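Proto-oncogene tyrosine-protein kinase receptor Ret (Danio rerio, PDB 7AMK) acts as a receptor tyrosine kinase whose cadherin-like extracellular domains probably take part in recognising GDNF together with its co-receptor GFR alpha 1. Local coordinates at residues Leu1-Glu10 with Leu23-Glu34. The protein carries 4 engineered substitutions. Residues are numbered along the deposited sequence; the frame is centred on the assembly and turned at random. Where two conformers were deposited one is given.
Sequences LYFPQRLYTE and LQVISMREFPTE
The amino group of L1 is gripped by two carboxylates, an example of a chain terminus fixed by paired charges. E30 OE1 lies 2.8 Å from L1 N, receiving it on its anti side, tilted 27° out of the carboxylate plane, while E34 OE1 stands 2.7 Å from L1 N, which sits above that carboxylate plane. E34 OE1 also accepts the backbone N-H of E30, arriving from the opposite face, so one oxygen ties the terminus to the loop. With an alanine in place of E34, the L1 ammonium would probably keep E30 as its remaining salt-bridge mate, and the E30 amide would lose this acceptor. Next along, Y2 and M28 form a single antiparallel hydrogen-bonded bridge: M28 N reaches Y2 O at 2.9 Å and 172°, and Y2 N returns to M28 O. M28 CB lies over one face of the Y2 ring, 4.3 Å from its centroid, with the sulfur oblique to it as a Met-aromatic contact, while E30 CG meets the ring edge. Within this E-set, cadherin-like domain 1, the bridge joins the run-in to strand 7-14 with the chain leaving strand 21-24, edge strands of two different sheets. From strand 7-14, with CG anti to the carbonyl carbon (chi1 -68°), the Y8 ring is carried across to the loop just past strand 21-24, where Y8 OH accepts a hydrogen bond from I26 N at 3.0 Å. A water donates to Y8 OH and Q5 O, and weakly to I26 O; Q5 NE2, bonded to L7 O, lies over one face of the Y8 ring, toward its rim, and V25 CG2 toward the rim of the opposite face. Farther out, V91 of strand 83-92 packs on L1, F3 and S27, and L149 covers P4 and M28.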
loop_
_atom_site.group_PDB
_atom_site.type_symbol
_atom_site.label_atom_id
_atom_site.label_comp_id
_atom_site.label_asym_id
_atom_site.label_seq_id
_atom_site.Cartn_x
_atom_site.Cartn_y
_atom_site.Cartn_z
ATOM N N LEU A 1 13.948 26.575 38.086
ATOM C CA LEU A 1 13.471 27.899 37.699
ATOM C C LEU A 1 13.080 27.917 36.236
ATOM O O LEU A 1 13.784 27.390 35.398
ATOM C CB LEU A 1 14.546 28.951 37.978
ATOM C CG LEU A 1 15.079 28.993 39.426
ATOM C CD1 LEU A 1 16.313 29.912 39.553
ATOM C CD2 LEU A 1 14.000 29.353 40.475
ATOM N N TYR A 2 11.924 28.486 35.921
ATOM C CA TYR A 2 11.633 28.789 34.529
ATOM C C TYR A 2 10.848 30.080 34.482
ATOM O O TYR A 2 10.342 30.556 35.498
ATOM C CB TYR A 2 10.866 27.666 33.813
ATOM C CG TYR A 2 9.440 27.430 34.306
ATOM C CD1 TYR A 2 9.205 26.644 35.416
ATOM C CD2 TYR A 2 8.334 28.013 33.657
ATOM C CE1 TYR A 2 7.930 26.400 35.877
ATOM C CE2 TYR A 2 7.032 27.782 34.111
ATOM C CZ TYR A 2 6.838 26.963 35.236
ATOM O OH TYR A 2 5.571 26.690 35.747
ATOM N N PHE A 3 10.774 30.648 33.289
ATOM C CA PHE A 3 10.163 31.947 33.074
ATOM C C PHE A 3 8.786 31.773 32.459
ATOM O O PHE A 3 8.664 31.155 31.392
ATOM C CB PHE A 3 11.049 32.786 32.165
ATOM C CG PHE A 3 12.361 33.186 32.782
ATOM C CD1 PHE A 3 12.403 34.039 33.863
ATOM C CD2 PHE A 3 13.556 32.745 32.241
ATOM C CE1 PHE A 3 13.609 34.426 34.417
ATOM C CE2 PHE A 3 14.776 33.122 32.791
ATOM C CZ PHE A 3 14.803 33.966 33.874
ATOM N N PRO A 4 7.721 32.251 33.099
ATOM C CA PRO A 4 6.392 32.159 32.487
ATOM C C PRO A 4 6.177 33.136 31.325
ATOM O O PRO A 4 5.103 33.134 30.716
ATOM C CB PRO A 4 5.464 32.484 33.658
ATOM C CG PRO A 4 6.299 33.421 34.524
ATOM C CD PRO A 4 7.670 32.784 34.471
ATOM N N GLN A 5 7.185 33.931 30.985
ATOM C CA GLN A 5 7.054 35.035 30.056
ATOM C C GLN A 5 8.411 35.231 29.386
ATOM O O GLN A 5 9.422 35.373 30.078
ATOM C CB GLN A 5 6.605 36.282 30.830
ATOM C CG GLN A 5 6.361 37.489 29.978
ATOM C CD GLN A 5 5.717 38.630 30.741
ATOM O OE1 GLN A 5 5.132 38.438 31.811
ATOM N NE2 GLN A 5 5.824 39.833 30.186
ATOM N N ARG A 6 8.456 35.217 28.047
ATOM C CA ARG A 6 9.735 35.305 27.333
ATOM C C ARG A 6 10.207 36.733 27.085
ATOM O O ARG A 6 11.398 36.939 26.825
ATOM C CB ARG A 6 9.654 34.597 25.967
ATOM C CG ARG A 6 9.891 33.091 25.999
ATOM N N LEU A 7 9.314 37.718 27.150
ATOM C CA LEU A 7 9.641 39.083 26.766
ATOM C C LEU A 7 8.922 40.054 27.689
ATOM O O LEU A 7 7.721 39.920 27.921
ATOM C CB LEU A 7 9.250 39.331 25.308
ATOM C CG LEU A 7 9.306 40.761 24.778
ATOM C CD1 LEU A 7 10.730 41.227 24.742
ATOM C CD2 LEU A 7 8.691 40.830 23.395
ATOM N N TYR A 8 9.658 41.021 28.223
ATOM C CA TYR A 8 9.059 42.119 28.967
ATOM C C TYR A 8 9.232 43.389 28.154
ATOM O O TYR A 8 10.198 43.529 27.396
ATOM C CB TYR A 8 9.680 42.293 30.353
ATOM C CG TYR A 8 9.386 41.170 31.322
ATOM C CD1 TYR A 8 10.166 40.014 31.335
ATOM C CD2 TYR A 8 8.339 41.270 32.230
ATOM C CE1 TYR A 8 9.893 38.983 32.213
ATOM C CE2 TYR A 8 8.061 40.249 33.123
ATOM C CZ TYR A 8 8.830 39.111 33.102
ATOM O OH TYR A 8 8.554 38.103 33.976
ATOM N N THR A 9 8.283 44.315 28.293
ATOM C CA THR A 9 8.395 45.579 27.583
ATOM C C THR A 9 7.927 46.709 28.482
ATOM O O THR A 9 7.117 46.513 29.388
ATOM C CB THR A 9 7.599 45.595 26.257
ATOM O OG1 THR A 9 6.190 45.488 26.522
ATOM C CG2 THR A 9 8.026 44.444 25.385
ATOM N N GLU A 10 8.470 47.894 28.226
ATOM C CA GLU A 10 8.030 49.104 28.896
ATOM C C GLU A 10 8.639 50.294 28.176
ATOM O O GLU A 10 9.562 50.153 27.369
ATOM C CB GLU A 10 8.411 49.113 30.382
ATOM C CG GLU A 10 7.261 48.755 31.335
ATOM C CD GLU A 10 6.117 49.790 31.343
ATOM O OE1 GLU A 10 6.180 50.814 30.609
ATOM O OE2 GLU A 10 5.147 49.575 32.098
ATOM N N LEU A 23 9.839 47.555 36.343
ATOM C CA LEU A 23 9.066 46.335 36.173
ATOM C C LEU A 23 9.709 45.268 37.046
ATOM O O LEU A 23 10.801 45.457 37.585
ATOM C CB LEU A 23 9.005 45.893 34.700
ATOM C CG LEU A 23 10.340 45.794 33.934
ATOM C CD1 LEU A 23 11.129 44.485 34.201
ATOM C CD2 LEU A 23 10.126 45.996 32.438
ATOM N N GLN A 24 9.008 44.146 37.181
ATOM C CA GLN A 24 9.440 43.017 37.994
ATOM C C GLN A 24 9.473 41.755 37.136
ATOM O O GLN A 24 8.436 41.335 36.605
ATOM C CB GLN A 24 8.509 42.830 39.184
ATOM C CG GLN A 24 8.946 41.693 40.098
ATOM C CD GLN A 24 7.873 41.364 41.108
ATOM O OE1 GLN A 24 6.961 42.161 41.319
ATOM N NE2 GLN A 24 7.963 40.175 41.726
ATOM N N VAL A 25 10.675 41.192 36.961
ATOM C CA VAL A 25 10.886 39.915 36.275
ATOM C C VAL A 25 10.501 38.789 37.221
ATOM O O VAL A 25 10.926 38.775 38.386
ATOM C CB VAL A 25 12.359 39.763 35.855
ATOM C CG1 VAL A 25 12.650 38.350 35.382
ATOM C CG2 VAL A 25 12.734 40.770 34.804
ATOM N N ILE A 26 9.726 37.819 36.725
ATOM C CA ILE A 26 9.223 36.712 37.533
ATOM C C ILE A 26 9.963 35.427 37.180
ATOM O O ILE A 26 10.142 35.107 35.996
ATOM C CB ILE A 26 7.713 36.506 37.349
ATOM C CG1 ILE A 26 6.961 37.778 37.705
ATOM C CG2 ILE A 26 7.230 35.296 38.185
ATOM C CD1 ILE A 26 6.925 38.041 39.176
ATOM N N SER A 27 10.362 34.675 38.204
ATOM C CA SER A 27 10.885 33.330 38.006
ATOM C C SER A 27 10.052 32.366 38.831
ATOM O O SER A 27 9.786 32.625 40.005
ATOM C CB SER A 27 12.359 33.226 38.422
ATOM O OG SER A 27 12.927 31.967 38.079
ATOM N N MET A 28 9.626 31.269 38.231
ATOM C CA MET A 28 8.841 30.293 38.969
ATOM C C MET A 28 9.704 29.128 39.434
ATOM O O MET A 28 10.570 28.643 38.696
ATOM C CB MET A 28 7.675 29.820 38.129
ATOM C CG MET A 28 6.714 30.982 37.949
ATOM S SD MET A 28 5.089 30.418 37.670
ATOM C CE MET A 28 4.661 29.756 39.283
ATOM N N ARG A 29 9.490 28.720 40.681
ATOM C CA ARG A 29 10.246 27.626 41.272
ATOM C C ARG A 29 9.737 26.286 40.770
ATOM O O ARG A 29 8.529 26.029 40.735
ATOM C CB ARG A 29 10.152 27.674 42.795
ATOM C CG ARG A 29 10.717 28.945 43.397
ATOM C CD ARG A 29 10.061 29.251 44.730
ATOM N NE ARG A 29 10.939 29.936 45.678
ATOM C CZ ARG A 29 11.053 31.254 45.797
ATOM N NH1 ARG A 29 10.414 32.084 44.984
ATOM N NH2 ARG A 29 11.827 31.752 46.761
ATOM N N GLU A 30 10.667 25.435 40.371
ATOM C CA GLU A 30 10.328 24.070 40.022
ATOM C C GLU A 30 10.408 23.118 41.210
ATOM O O GLU A 30 10.071 21.940 41.062
ATOM C CB GLU A 30 11.222 23.604 38.883
ATOM C CG GLU A 30 10.780 24.207 37.552
ATOM C CD GLU A 30 11.780 23.967 36.464
ATOM O OE1 GLU A 30 12.957 24.309 36.680
ATOM O OE2 GLU A 30 11.403 23.427 35.403
ATOM N N PHE A 31 10.826 23.604 42.376
ATOM C CA PHE A 31 10.901 22.821 43.605
ATOM C C PHE A 31 10.823 23.803 44.765
ATOM O O PHE A 31 11.223 24.965 44.618
ATOM C CB PHE A 31 12.179 21.947 43.684
ATOM C CG PHE A 31 13.368 22.638 44.288
ATOM N N PRO A 32 10.284 23.383 45.914
ATOM C CA PRO A 32 9.938 24.366 46.958
ATOM C C PRO A 32 11.134 25.085 47.576
ATOM O O PRO A 32 11.003 26.263 47.935
ATOM C CB PRO A 32 9.178 23.521 47.992
ATOM C CG PRO A 32 8.667 22.334 47.203
ATOM C CD PRO A 32 9.783 22.036 46.240
ATOM N N THR A 33 12.299 24.444 47.701
ATOM C CA THR A 33 13.455 25.150 48.249
ATOM C C THR A 33 14.257 25.927 47.200
ATOM O O THR A 33 15.176 26.670 47.570
ATOM C CB THR A 33 14.384 24.178 48.997
ATOM O OG1 THR A 33 14.824 23.146 48.108
ATOM C CG2 THR A 33 13.661 23.542 50.202
ATOM N N GLU A 34 13.931 25.797 45.914
ATOM C CA GLU A 34 14.642 26.543 44.881
ATOM C C GLU A 34 14.441 28.047 45.086
ATOM O O GLU A 34 13.311 28.516 45.232
ATOM C CB GLU A 34 14.156 26.105 43.494
ATOM C CG GLU A 34 15.149 26.378 42.373
ATOM C CD GLU A 34 14.700 25.880 40.997
ATOM O OE1 GLU A 34 13.503 26.012 40.638
ATOM O OE2 GLU A 34 15.568 25.363 40.256
HETATM O O HOH W 1 9.040 35.312 32.851
#